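4-alpha-glucanotransferase (Aquifex aeolicus, PDB 1TZ7) belongs to the amylomaltase (disproportionating enzyme) family, whose core is a parallel beta/alpha barrel of eight strands. Local coordinates at residues V376-F381 with H404-I409; L461-E466 with I483-T488; V224-M229 with F302-H307. All blocks are in the same frame, centred on the assembly; numbering follows the deposited sequence.

Interaction 1. Residues V376-F381 with H404-I409; sequences VIEFAF and HDLPPI
L406 opens this contact by sending its side chain against V376, E378 and F379, at the end of strand 373-376 and in the short 3-10 turn that follows it. Its CD2 methyl lies 3.6 Å from CZ of F379, the leucine branch crossing the aromatic ring at a slant. The same CD2 meets CG1 of V376 tip to tip at 3.8 Å. The remainder of the leucine runs past E378 in the opposite sense, its CG coming within 3.5 Å of E378 OE1. With chi1 at -91° and chi2 at 34°, L406 lies away from the usual staggered shapes, which may reflect a tight fit or some uncertainty in how the branch is placed.

At P407 the ring edge continues the same wall, CD standing 3.6 Å from E378 OE1. Its carbonyl oxygen comes closer to the acid, 2.8 Å from OE2 of E378. The glutamate gets there because CG is anti to its backbone N (chi1 -163°) and the chain beyond is extended, carrying the carboxylate straight across the gap. P408 is the N-cap of helix 409-414, and I409 begins the helix, its backbone N hydrogen-bonded to D459. I409 returns to the turn with its CD1 methyl, which lies 3.6 Å from OE2 and 3.9 Å from CB of E378. Beyond the glutamate, I377 CG2 makes a looser apolar approach to the same CD1, while I377 also packs on L444 and V445 of helix 437-447.

The E378 carboxylate is thus buried largely among aliphatic carbons, with W412 and S402 also against the side chain. Such surroundings may raise its pKa, and the short approach to the P407 carbonyl is consistent with a protonated acid, although the proton itself is not located.

Interaction 2. Residues L461-E466 with I483-T488; sequences LNLGNE and IKEDYT
L461 makes most of this contact, touching I483, E485 and Y487 with its two methyl branches. The purely apolar part is small. CD2 of L461 lies 3.7 Å from CB of Y487, the leucine methyl passing obliquely by the tyrosine, while CD1 approaches CG1 of I483 at a looser 4.3 Å. I483 and Y487 both continue onto M457 of helix 457-460, and the tyrosine ring meets F52 of helix 44-56 edge-to-face.

A second kind of packing sets aliphatic carbon against a carboxylate. E485 enters antiparallel to both leucines, its CG lodged between backbone N and carbonyl carbon (chi1 70°) and the chain then extended. OE1 comes to 3.7 Å from CD2 of L461, and OE2 to 3.9 Å from CD2 of L463. The acid group thus spans the two leucines; neither segment offers it an ionic partner.

The hydrogen bonds stay on one side of the contact or the other. G464 N makes a weak one to E466 OE1 at 3.4 Å. D486 OD1 takes two donors from T488: the hydroxyl OG1 at 2.6 Å on the syn side, and the backbone N from above the carboxylate plane. D486 OD2 is bonded to Q489, just beyond the segment.

Two local motifs therefore frame the packing, a Schellman motif at N462 that ends helix 457-460 and an Asx turn at D486, within the connection that leads from the last barrel strand to helix 491-500.

Interaction 3. Residues V224-M229 with F302-H307; sequences VGDLPM and FLRLDH
Neighbouring parallel strands of the barrel, 222-227 and 302-305, run side by side here, with V224 to L227 paired in parallel register with F302 to L305 and the short segments inclined by 37°. The backbone bonds alternate in the parallel pattern: G225 N to F302 O at 2.8 Å, R304 N to G225 O at 2.8 Å, and L227 N to R304 O at 2.9 Å. As the strands end, D306 N still donates to L227 O, and a water bridges the carbonyls of L227 and D306. The D306 side chain turns back to the first segment, where OD2 accepts a weak bond from M229 N at 3.4 Å.

L227 and L303 lie on the outer face, CD1 against CD2 at 3.7 Å, beneath helix 287-297. V224, D226, F302 and R304 occupy the inner face. D226 and R304 point the same way, and D226 OD1 sits over one face of the guanidinium, 3.7 Å from NH1. The carboxylate swings away from its own amide nitrogen (chi1 -163°), its plane 53° from that of the guanidinium.

This long salt bridge is electrostatic, as no N-H of R304 is aimed at the oxygen. D226 OD1 takes its hydrogen bond from Y78 instead, and R304, whose NE is buried without a partner, also packs against E353. Between D226 and R304 themselves, charge attraction probably matters more than directed bonding.

All three contacts are buried, but they lie at different distances from the centre of the chain. Interaction 3 lies about 6 Å from that centre and joins two adjacent strands by backbone bonds; the centres of interactions 1 and 2, about 18 and 21 Å out, join mostly loop segments through side-chain packing, each with a glutamate carboxylate laid against aliphatic carbon. That of interaction 1 is buried, whereas E485 of interaction 2 is exposed. The first two also adjoin: P408 CB lies 3.3 Å from L463 O. Interaction 1 reaches interaction 3 at its other end, where H404 CE1 packs 3.8 Å from R304 NH1, while interactions 2 and 3 stay about 15 Å apart at their nearest atoms.

Interaction 1. Residues V376-F381 with H404-I409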
# COMPACT_ATOMS: atom_id res chain seq x y z
N VAL A 376 9.53 6.00 -13.53
CA VAL A 376 10.51 5.10 -12.93
C VAL A 376 11.72 5.02 -13.83
O VAL A 376 11.62 4.62 -14.98
CB VAL A 376 9.91 3.67 -12.72
CG1 VAL A 376 10.86 2.80 -11.92
CG2 VAL A 376 8.56 3.76 -12.02
N ILE A 377 12.88 5.41 -13.31
CA ILE A 377 14.08 5.53 -14.15
C ILE A 377 14.57 4.16 -14.63
O ILE A 377 15.29 4.06 -15.62
CB ILE A 377 15.20 6.28 -13.40
CG1 ILE A 377 16.25 6.77 -14.40
CG2 ILE A 377 15.83 5.39 -12.34
CD1 ILE A 377 17.06 7.91 -13.90
N GLU A 378 14.16 3.10 -13.92
CA GLU A 378 14.47 1.73 -14.35
C GLU A 378 13.84 1.39 -15.72
O GLU A 378 14.32 0.50 -16.43
CB GLU A 378 13.97 0.73 -13.29
CG GLU A 378 14.57 -0.65 -13.43
CD GLU A 378 14.23 -1.54 -12.26
OE1 GLU A 378 13.53 -2.55 -12.47
OE2 GLU A 378 14.68 -1.24 -11.13
N PHE A 379 12.77 2.09 -16.08
CA PHE A 379 12.08 1.89 -17.37
C PHE A 379 12.64 2.80 -18.49
O PHE A 379 12.10 2.83 -19.59
CB PHE A 379 10.57 2.17 -17.23
CG PHE A 379 9.84 1.18 -16.34
CD1 PHE A 379 8.60 1.52 -15.80
CD2 PHE A 379 10.37 -0.08 -16.06
CE1 PHE A 379 7.91 0.63 -14.99
CE2 PHE A 379 9.68 -0.97 -15.24
CZ PHE A 379 8.45 -0.61 -14.71
N ALA A 380 13.71 3.54 -18.20
CA ALA A 380 14.10 4.68 -19.04
C ALA A 380 14.99 4.30 -20.23
O ALA A 380 15.16 5.08 -21.17
CB ALA A 380 14.79 5.75 -18.20
N PHE A 381 15.57 3.10 -20.19
CA PHE A 381 16.67 2.76 -21.09
C PHE A 381 16.36 1.57 -22.01
O PHE A 381 17.27 0.94 -22.56
CB PHE A 381 17.94 2.51 -20.28
CG PHE A 381 18.28 3.63 -19.37
CD1 PHE A 381 17.99 3.55 -18.01
CD2 PHE A 381 18.86 4.78 -19.86
CE1 PHE A 381 18.29 4.60 -17.17
CE2 PHE A 381 19.17 5.84 -19.02
CZ PHE A 381 18.88 5.75 -17.67
N HIS A 404 8.40 -1.32 -5.49
CA HIS A 404 8.31 -2.59 -4.81
C HIS A 404 7.91 -3.76 -5.75
O HIS A 404 8.07 -4.92 -5.39
CB HIS A 404 7.32 -2.48 -3.69
CG HIS A 404 5.91 -2.21 -4.13
ND1 HIS A 404 5.53 -1.15 -4.90
CD2 HIS A 404 4.81 -2.88 -3.87
CE1 HIS A 404 4.23 -1.21 -5.10
NE2 HIS A 404 3.77 -2.24 -4.49
N ASP A 405 7.40 -3.43 -6.93
CA ASP A 405 7.06 -4.46 -7.94
C ASP A 405 8.26 -4.80 -8.83
O ASP A 405 8.17 -5.64 -9.71
CB ASP A 405 5.90 -3.98 -8.82
CG ASP A 405 4.59 -3.97 -8.08
OD1 ASP A 405 4.31 -4.94 -7.33
OD2 ASP A 405 3.77 -3.04 -8.19
N LEU A 406 9.38 -4.12 -8.59
CA LEU A 406 10.53 -4.20 -9.48
C LEU A 406 11.73 -4.69 -8.71
O LEU A 406 11.79 -4.56 -7.49
CB LEU A 406 10.84 -2.82 -10.06
CG LEU A 406 10.18 -2.42 -11.38
CD1 LEU A 406 8.79 -3.01 -11.53
CD2 LEU A 406 10.14 -0.91 -11.50
N PRO A 407 12.71 -5.24 -9.41
CA PRO A 407 14.02 -5.47 -8.81
C PRO A 407 14.66 -4.13 -8.45
O PRO A 407 14.44 -3.16 -9.17
CB PRO A 407 14.82 -6.19 -9.92
CG PRO A 407 14.04 -5.99 -11.18
CD PRO A 407 12.66 -5.64 -10.83
N PRO A 408 15.40 -4.07 -7.36
CA PRO A 408 16.20 -2.88 -7.06
C PRO A 408 17.17 -2.61 -8.20
O PRO A 408 17.56 -3.54 -8.91
CB PRO A 408 16.95 -3.26 -5.77
CG PRO A 408 16.11 -4.34 -5.16
CD PRO A 408 15.53 -5.10 -6.31
N ILE A 409 17.54 -1.34 -8.38
CA ILE A 409 18.35 -0.91 -9.52
C ILE A 409 19.58 -1.80 -9.75
O ILE A 409 19.92 -2.11 -10.89
CB ILE A 409 18.79 0.57 -9.33
CG1 ILE A 409 17.61 1.51 -9.60
CG2 ILE A 409 19.98 0.91 -10.25
CD1 ILE A 409 17.04 1.41 -11.02

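Interaction 2. Residues L461-E466 with I483-T488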
# COMPACT_ATOMS: atom_id res chain seq x y z
N LEU A 461 20.57 1.48 -0.26
CA LEU A 461 21.48 0.53 0.39
C LEU A 461 22.28 -0.28 -0.63
O LEU A 461 23.09 -1.14 -0.26
CB LEU A 461 20.68 -0.42 1.29
CG LEU A 461 19.92 0.26 2.45
CD1 LEU A 461 19.06 -0.74 3.20
CD2 LEU A 461 20.90 0.94 3.40
N ASN A 462 22.06 -0.01 -1.91
CA ASN A 462 22.82 -0.65 -2.99
C ASN A 462 22.67 -2.19 -2.97
O ASN A 462 23.66 -2.92 -3.04
CB ASN A 462 24.31 -0.25 -2.91
CG ASN A 462 24.99 -0.21 -4.27
OD1 ASN A 462 24.32 -0.26 -5.31
ND2 ASN A 462 26.31 -0.13 -4.27
N LEU A 463 21.43 -2.65 -2.88
CA LEU A 463 21.13 -4.09 -2.78
C LEU A 463 20.64 -4.64 -4.11
O LEU A 463 20.12 -3.90 -4.94
CB LEU A 463 20.08 -4.33 -1.70
CG LEU A 463 20.47 -3.91 -0.28
CD1 LEU A 463 19.28 -4.08 0.66
CD2 LEU A 463 21.68 -4.72 0.22
N GLY A 464 20.81 -5.94 -4.30
CA GLY A 464 20.52 -6.58 -5.58
C GLY A 464 19.17 -7.28 -5.62
O GLY A 464 18.25 -6.90 -4.89
N ASN A 465 19.05 -8.29 -6.48
CA ASN A 465 17.79 -8.99 -6.71
C ASN A 465 17.27 -9.71 -5.46
O ASN A 465 16.07 -9.97 -5.34
CB ASN A 465 17.95 -10.01 -7.85
CG ASN A 465 18.12 -9.34 -9.20
OD1 ASN A 465 19.12 -9.56 -9.89
ND2 ASN A 465 17.15 -8.54 -9.59
N GLU A 466 18.18 -10.05 -4.55
CA GLU A 466 17.81 -10.74 -3.31
C GLU A 466 16.90 -9.88 -2.42
O GLU A 466 16.16 -10.40 -1.59
CB GLU A 466 19.08 -11.17 -2.54
CG GLU A 466 19.69 -10.09 -1.64
CD GLU A 466 20.57 -9.10 -2.40
OE1 GLU A 466 21.18 -8.23 -1.75
OE2 GLU A 466 20.64 -9.19 -3.64
N ILE A 483 15.26 -4.43 6.15
CA ILE A 483 16.56 -3.87 6.46
C ILE A 483 17.26 -4.75 7.48
O ILE A 483 16.68 -5.10 8.51
CB ILE A 483 16.39 -2.43 7.03
CG1 ILE A 483 15.81 -1.50 5.96
CG2 ILE A 483 17.73 -1.89 7.53
CD1 ILE A 483 15.16 -0.23 6.54
N LYS A 484 18.52 -5.10 7.19
CA LYS A 484 19.34 -5.92 8.10
C LYS A 484 20.60 -5.17 8.57
O LYS A 484 21.34 -5.66 9.42
CB LYS A 484 19.76 -7.23 7.41
CG LYS A 484 18.60 -8.13 7.01
CD LYS A 484 19.06 -9.26 6.08
CE LYS A 484 17.95 -9.72 5.15
NZ LYS A 484 17.64 -8.70 4.10
N GLU A 485 20.84 -3.99 8.00
CA GLU A 485 22.09 -3.25 8.24
C GLU A 485 21.80 -1.88 8.85
O GLU A 485 20.65 -1.45 8.89
CB GLU A 485 22.86 -3.08 6.92
CG GLU A 485 22.20 -2.11 5.92
CD GLU A 485 22.77 -2.23 4.52
OE1 GLU A 485 23.64 -1.40 4.16
OE2 GLU A 485 22.35 -3.13 3.77
N ASP A 486 22.84 -1.21 9.34
CA ASP A 486 22.71 0.15 9.85
C ASP A 486 22.64 1.15 8.69
O ASP A 486 23.67 1.59 8.17
CB ASP A 486 23.90 0.50 10.77
CG ASP A 486 23.76 1.89 11.41
OD1 ASP A 486 22.71 2.55 11.22
OD2 ASP A 486 24.66 2.40 12.11
N TYR A 487 21.42 1.50 8.30
CA TYR A 487 21.19 2.35 7.14
C TYR A 487 21.55 3.82 7.40
O TYR A 487 21.62 4.62 6.47
CB TYR A 487 19.72 2.26 6.69
CG TYR A 487 18.73 2.68 7.75
CD1 TYR A 487 18.20 1.76 8.63
CD2 TYR A 487 18.33 4.01 7.86
CE1 TYR A 487 17.29 2.14 9.61
CE2 TYR A 487 17.42 4.40 8.84
CZ TYR A 487 16.90 3.45 9.71
OH TYR A 487 15.99 3.82 10.68
N THR A 488 21.76 4.19 8.67
CA THR A 488 22.05 5.59 9.03
C THR A 488 23.49 6.00 8.68
O THR A 488 23.83 7.18 8.70
CB THR A 488 21.78 5.86 10.54
OG1 THR A 488 22.69 5.10 11.35
CG2 THR A 488 20.40 5.36 10.96

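Interaction 3. Residues V224-M229 with F302-H307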
# COMPACT_ATOMS: atom_id res chain seq x y z
N VAL A 224 3.05 9.22 2.07
CA VAL A 224 2.34 8.72 0.91
C VAL A 224 1.85 7.31 1.18
O VAL A 224 2.63 6.38 1.33
CB VAL A 224 3.26 8.72 -0.34
CG1 VAL A 224 2.49 8.26 -1.56
CG2 VAL A 224 3.86 10.11 -0.56
N GLY A 225 0.54 7.16 1.27
CA GLY A 225 -0.08 5.87 1.42
C GLY A 225 -0.59 5.34 0.11
O GLY A 225 -0.51 6.02 -0.91
N ASP A 226 -1.11 4.14 0.14
CA ASP A 226 -1.36 3.37 -1.07
C ASP A 226 -2.76 2.78 -1.02
O ASP A 226 -3.10 2.04 -0.10
CB ASP A 226 -0.32 2.26 -1.20
CG ASP A 226 -0.24 1.70 -2.60
OD1 ASP A 226 0.85 1.20 -2.98
OD2 ASP A 226 -1.21 1.70 -3.40
N LEU A 227 -3.57 3.11 -2.02
CA LEU A 227 -4.96 2.63 -2.10
C LEU A 227 -5.10 1.63 -3.23
O LEU A 227 -5.08 2.01 -4.39
CB LEU A 227 -5.92 3.80 -2.34
CG LEU A 227 -6.59 4.39 -1.11
CD1 LEU A 227 -5.58 5.18 -0.30
CD2 LEU A 227 -7.77 5.26 -1.51
N PRO A 228 -5.24 0.35 -2.89
CA PRO A 228 -5.52 -0.66 -3.90
C PRO A 228 -6.82 -0.36 -4.63
O PRO A 228 -7.75 0.14 -4.03
CB PRO A 228 -5.66 -1.95 -3.07
CG PRO A 228 -4.97 -1.66 -1.79
CD PRO A 228 -5.15 -0.22 -1.54
N MET A 229 -6.86 -0.66 -5.93
CA MET A 229 -8.06 -0.40 -6.72
C MET A 229 -9.23 -1.18 -6.15
O MET A 229 -10.33 -0.65 -5.99
CB MET A 229 -7.83 -0.81 -8.17
CG MET A 229 -9.09 -0.82 -9.05
SD MET A 229 -9.94 0.78 -9.14
CE MET A 229 -8.81 1.72 -10.14
N PHE A 302 -0.81 11.90 1.19
CA PHE A 302 -1.08 11.59 -0.21
C PHE A 302 -1.57 10.16 -0.38
O PHE A 302 -1.16 9.24 0.35
CB PHE A 302 0.18 11.83 -1.05
CG PHE A 302 0.61 13.28 -1.10
CD1 PHE A 302 0.05 14.16 -2.03
CD2 PHE A 302 1.57 13.77 -0.22
CE1 PHE A 302 0.44 15.49 -2.08
CE2 PHE A 302 1.96 15.11 -0.27
CZ PHE A 302 1.39 15.97 -1.20
N LEU A 303 -2.44 9.97 -1.36
CA LEU A 303 -2.99 8.67 -1.65
C LEU A 303 -2.60 8.25 -3.05
O LEU A 303 -3.07 8.82 -4.03
CB LEU A 303 -4.52 8.70 -1.54
CG LEU A 303 -5.07 9.31 -0.26
CD1 LEU A 303 -6.59 9.33 -0.28
CD2 LEU A 303 -4.56 8.56 0.96
N ARG A 304 -1.72 7.26 -3.14
CA ARG A 304 -1.34 6.69 -4.41
C ARG A 304 -2.43 5.76 -4.91
O ARG A 304 -2.79 4.80 -4.24
CB ARG A 304 -0.02 5.92 -4.28
CG ARG A 304 0.73 5.75 -5.59
CD ARG A 304 1.84 4.72 -5.54
NE ARG A 304 1.37 3.40 -5.96
CZ ARG A 304 2.17 2.38 -6.23
NH1 ARG A 304 1.65 1.21 -6.61
NH2 ARG A 304 3.49 2.50 -6.12
N LEU A 305 -2.96 6.06 -6.09
CA LEU A 305 -4.08 5.32 -6.64
C LEU A 305 -3.59 4.17 -7.50
O LEU A 305 -3.25 4.34 -8.68
CB LEU A 305 -4.99 6.25 -7.44
CG LEU A 305 -5.61 7.40 -6.63
CD1 LEU A 305 -6.38 8.33 -7.54
CD2 LEU A 305 -6.52 6.87 -5.50
N ASP A 306 -3.55 2.99 -6.89
CA ASP A 306 -3.16 1.77 -7.56
C ASP A 306 -4.04 1.50 -8.80
O ASP A 306 -5.25 1.63 -8.74
CB ASP A 306 -3.26 0.60 -6.58
CG ASP A 306 -3.00 -0.73 -7.22
OD1 ASP A 306 -1.84 -0.97 -7.64
OD2 ASP A 306 -3.89 -1.61 -7.34
N HIS A 307 -3.39 1.14 -9.90
CA HIS A 307 -4.09 0.86 -11.16
C HIS A 307 -5.03 2.02 -11.56
O HIS A 307 -6.22 1.82 -11.84
CB HIS A 307 -4.88 -0.46 -11.07
CG HIS A 307 -5.30 -1.00 -12.40
ND1 HIS A 307 -4.43 -1.10 -13.46
CD2 HIS A 307 -6.50 -1.44 -12.84
CE1 HIS A 307 -5.07 -1.60 -14.50
NE2 HIS A 307 -6.33 -1.81 -14.16
O HOH W 1 -6.82 2.99 -6.78